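PDB 6KBY: beta-lactamase from Klebsiella pneumoniae, which probably hydrolyses beta-lactam antibiotics to substituted beta-amino acids, as a class C serine enzyme, and binds AMP. Local coordinates for residues A[27-37]-A[48-56]. Numbering follows the deposited sequence.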
loop_
_atom_site.group_PDB
_atom_site.type_symbol
_atom_site.label_atom_id
_atom_site.label_comp_id
_atom_site.label_asym_id
_atom_site.label_seq_id
_atom_site.Cartn_x
_atom_site.Cartn_y
_atom_site.Cartn_z
ATOM N N MET A 27 -6.703 -19.739 -6.858
ATOM C CA MET A 27 -5.344 -20.114 -7.232
ATOM C C MET A 27 -5.340 -21.096 -8.394
ATOM O O MET A 27 -4.460 -21.036 -9.264
ATOM C CB MET A 27 -4.623 -20.722 -6.033
ATOM C CG MET A 27 -4.357 -19.716 -4.938
ATOM S SD MET A 27 -3.542 -20.410 -3.485
ATOM C CE MET A 27 -1.954 -20.897 -4.169
ATOM N N GLN A 28 -6.307 -22.019 -8.416
ATOM C CA GLN A 28 -6.400 -22.985 -9.501
ATOM C C GLN A 28 -6.618 -22.275 -10.832
ATOM O O GLN A 28 -5.852 -22.455 -11.788
ATOM C CB GLN A 28 -7.538 -23.973 -9.205
ATOM C CG GLN A 28 -7.473 -25.290 -9.979
ATOM C CD GLN A 28 -7.579 -25.102 -11.473
ATOM O OE1 GLN A 28 -8.536 -24.506 -11.976
ATOM N NE2 GLN A 28 -6.591 -25.602 -12.192
ATOM N N LYS A 29 -7.662 -21.452 -10.915
ATOM C CA LYS A 29 -8.027 -20.920 -12.219
ATOM C C LYS A 29 -7.036 -19.874 -12.708
ATOM O O LYS A 29 -6.827 -19.753 -13.918
ATOM C CB LYS A 29 -9.462 -20.405 -12.225
ATOM C CG LYS A 29 -9.695 -19.129 -11.478
ATOM C CD LYS A 29 -11.176 -18.804 -11.563
ATOM C CE LYS A 29 -11.459 -17.363 -11.252
ATOM N NZ LYS A 29 -12.916 -17.070 -11.381
ATOM N N ASN A 30 -6.402 -19.132 -11.803
ATOM C CA ASN A 30 -5.420 -18.127 -12.187
ATOM C C ASN A 30 -4.003 -18.677 -12.235
ATOM O O ASN A 30 -3.078 -17.937 -12.591
ATOM C CB ASN A 30 -5.474 -16.933 -11.230
ATOM C CG ASN A 30 -6.744 -16.130 -11.376
ATOM O OD1 ASN A 30 -6.909 -15.385 -12.340
ATOM N ND2 ASN A 30 -7.642 -16.258 -10.414
ATOM N N ASN A 31 -3.813 -19.944 -11.880
ATOM C CA ASN A 31 -2.485 -20.551 -11.824
ATOM C C ASN A 31 -1.528 -19.753 -10.937
ATOM O O ASN A 31 -0.375 -19.496 -11.296
ATOM C CB ASN A 31 -1.907 -20.789 -13.216
ATOM C CG ASN A 31 -0.814 -21.821 -13.206
ATOM O OD1 ASN A 31 -0.876 -22.791 -12.452
ATOM N ND2 ASN A 31 0.198 -21.623 -14.041
ATOM N N ILE A 32 -2.019 -19.356 -9.768
ATOM C CA ILE A 32 -1.210 -18.655 -8.776
ATOM C C ILE A 32 -0.454 -19.699 -7.970
ATOM O O ILE A 32 -1.093 -20.546 -7.331
ATOM C CB ILE A 32 -2.103 -17.841 -7.829
ATOM C CG1 ILE A 32 -2.894 -16.781 -8.599
ATOM C CG2 ILE A 32 -1.273 -17.222 -6.717
ATOM C CD1 ILE A 32 -4.077 -16.239 -7.822
ATOM N N PRO A 33 0.882 -19.682 -7.943
ATOM C CA PRO A 33 1.588 -20.771 -7.245
ATOM C C PRO A 33 1.409 -20.761 -5.741
ATOM O O PRO A 33 1.249 -21.833 -5.143
ATOM C CB PRO A 33 3.053 -20.569 -7.656
ATOM C CG PRO A 33 2.973 -19.819 -8.946
ATOM C CD PRO A 33 1.800 -18.885 -8.778
ATOM N N GLY A 34 1.439 -19.591 -5.113
ATOM C CA GLY A 34 1.416 -19.513 -3.662
ATOM C C GLY A 34 0.701 -18.274 -3.175
ATOM O O GLY A 34 0.759 -17.212 -3.804
ATOM N N MET A 35 0.023 -18.415 -2.036
ATOM C CA MET A 35 -0.629 -17.280 -1.400
ATOM C C MET A 35 -0.514 -17.389 0.107
ATOM O O MET A 35 -0.372 -18.479 0.666
ATOM C CB MET A 35 -2.118 -17.173 -1.746
ATOM C CG MET A 35 -2.381 -16.805 -3.185
ATOM S SD MET A 35 -4.085 -16.369 -3.578
ATOM C CE MET A 35 -4.288 -14.817 -2.703
ATOM N N SER A 36 -0.612 -16.239 0.763
ATOM C CA SER A 36 -0.907 -16.200 2.183
ATOM C C SER A 36 -2.016 -15.185 2.394
ATOM O O SER A 36 -1.988 -14.090 1.813
ATOM C CB SER A 36 0.321 -15.853 3.023
ATOM O OG SER A 36 -0.006 -15.884 4.398
ATOM N N VAL A 37 -2.995 -15.564 3.206
ATOM C CA VAL A 37 -4.106 -14.695 3.554
ATOM C C VAL A 37 -4.128 -14.563 5.064
ATOM O O VAL A 37 -4.148 -15.574 5.777
ATOM C CB VAL A 37 -5.438 -15.262 3.036
ATOM C CG1 VAL A 37 -6.597 -14.367 3.456
ATOM C CG2 VAL A 37 -5.385 -15.429 1.529
ATOM N N TYR A 48 -3.380 -18.056 6.871
ATOM C CA TYR A 48 -3.594 -19.236 6.040
ATOM C C TYR A 48 -2.608 -19.203 4.882
ATOM O O TYR A 48 -2.555 -18.221 4.134
ATOM C CB TYR A 48 -5.037 -19.276 5.532
ATOM C CG TYR A 48 -6.032 -19.242 6.672
ATOM C CD1 TYR A 48 -6.169 -20.331 7.519
ATOM C CD2 TYR A 48 -6.810 -18.119 6.926
ATOM C CE1 TYR A 48 -7.060 -20.313 8.579
ATOM C CE2 TYR A 48 -7.712 -18.093 7.989
ATOM C CZ TYR A 48 -7.826 -19.194 8.804
ATOM O OH TYR A 48 -8.713 -19.183 9.860
ATOM N N ASN A 49 -1.823 -20.268 4.739
ATOM C CA ASN A 49 -0.801 -20.364 3.708
ATOM C C ASN A 49 -1.173 -21.445 2.707
ATOM O O ASN A 49 -1.689 -22.506 3.086
ATOM C CB ASN A 49 0.551 -20.683 4.334
ATOM C CG ASN A 49 0.991 -19.612 5.300
ATOM O OD1 ASN A 49 0.827 -18.417 5.036
ATOM N ND2 ASN A 49 1.526 -20.026 6.441
ATOM N N TYR A 50 -0.895 -21.178 1.434
ATOM C CA TYR A 50 -1.310 -22.064 0.353
ATOM C C TYR A 50 -0.186 -22.205 -0.657
ATOM O O TYR A 50 0.393 -21.205 -1.085
ATOM C CB TYR A 50 -2.515 -21.481 -0.387
ATOM C CG TYR A 50 -3.715 -21.218 0.487
ATOM C CD1 TYR A 50 -3.852 -20.014 1.168
ATOM C CD2 TYR A 50 -4.717 -22.169 0.621
ATOM C CE1 TYR A 50 -4.954 -19.763 1.964
ATOM C CE2 TYR A 50 -5.822 -21.930 1.417
ATOM C CZ TYR A 50 -5.930 -20.729 2.092
ATOM O OH TYR A 50 -7.023 -20.468 2.890
ATOM N N GLY A 51 0.091 -23.439 -1.075
ATOM C CA GLY A 51 0.903 -23.616 -2.263
ATOM C C GLY A 51 2.374 -23.297 -2.065
ATOM O O GLY A 51 2.954 -23.522 -1.000
ATOM N N LEU A 52 2.978 -22.773 -3.130
ATOM C CA LEU A 52 4.426 -22.728 -3.296
ATOM C C LEU A 52 4.941 -21.300 -3.395
ATOM O O LEU A 52 4.450 -20.509 -4.209
ATOM C CB LEU A 52 4.834 -23.471 -4.565
ATOM C CG LEU A 52 4.389 -24.925 -4.645
ATOM C CD1 LEU A 52 4.852 -25.554 -5.957
ATOM C CD2 LEU A 52 4.915 -25.686 -3.448
ATOM N N ALA A 53 5.976 -21.011 -2.602
ATOM C CA ALA A 53 6.747 -19.785 -2.757
ATOM C C ALA A 53 7.657 -19.849 -3.977
ATOM O O ALA A 53 7.964 -18.815 -4.577
ATOM C CB ALA A 53 7.585 -19.561 -1.503
ATOM N N ALA A 54 8.100 -21.049 -4.352
ATOM C CA ALA A 54 8.946 -21.245 -5.521
ATOM C C ALA A 54 8.644 -22.617 -6.100
ATOM O O ALA A 54 8.366 -23.560 -5.357
ATOM C CB ALA A 54 10.430 -21.163 -5.150
ATOM N N LYS A 55 8.699 -22.721 -7.427
ATOM C CA LYS A 55 8.401 -23.984 -8.096
ATOM C C LYS A 55 9.616 -24.895 -8.213
ATOM O O LYS A 55 9.492 -26.114 -8.047
ATOM C CB LYS A 55 7.858 -23.717 -9.498
ATOM C CG LYS A 55 6.547 -22.969 -9.527
ATOM C CD LYS A 55 6.050 -22.834 -10.950
ATOM C CE LYS A 55 4.816 -21.961 -11.017
ATOM N NZ LYS A 55 4.272 -21.869 -12.399
ATOM N N GLN A 56 10.783 -24.334 -8.507
ATOM C CA GLN A 56 11.947 -25.145 -8.831
ATOM C C GLN A 56 13.239 -24.478 -8.370
ATOM O O GLN A 56 13.658 -23.475 -8.946
ATOM C CB GLN A 56 11.998 -25.405 -10.338
ATOM C CG GLN A 56 13.022 -26.445 -10.756
ATOM C CD GLN A 56 13.015 -27.663 -9.855
ATOM O OE1 GLN A 56 11.964 -28.249 -9.587
ATOM N NE2 GLN A 56 14.192 -28.048 -9.374
HETATM O O HOH W 1 2.450 -19.709 -12.240
#
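Met35 and Val37 each exchange a pair of N-H...O bonds with Tyr50 and Tyr48, setting strands 34-37 and 48-50 antiparallel with axes 4.7 Å apart, and Leu52 N adds one more bond, to Pro33 O. Gly34 and Gly51 face each other as a non-hydrogen-bonded pair, CA to CA 4.4 Å. Gly34 CA makes a CA-H...O contact with Leu52 O at 3.2 Å, and Gly51 CA makes another with Pro33 O. On one face of this beta hairpin, formed by strands 34-41 and 44-50, Ser36 OG donates to Asn49 OD1 at 2.7 Å, nearly straight down the amide C=O. The chi1 of Ser36, -177°, sets OG opposite the backbone N, and the same hydroxyl also bonds Ser234. The other face carries Met35, Val37, Tyr48 and Tyr50. Met27, in the last turn of the helix, lays its sulfur against the Tyr50 side chain, SD to CB 3.4 Å. The sulfur makes an oblique Met-aromatic contact with the ring, and the two side chains cross at about a right angle. A Schellman motif at Asn31 ends that helix and turns the chain toward Pro33, whose CG meets CE of the extended Lys55 at 3.5 Å. Lys55 NZ then reaches a water that donates to Asn31 O. Helix 11-30 packs over the tyrosine-bearing face, where Asp20 and Glu12 take hydrogen bonds with the hydroxyls of Tyr50 and Tyr48. Strand 44-50 forms one border of the large antiparallel sheet of the beta-lactamase fold, and strand 34-41 joins it to strand 340-346.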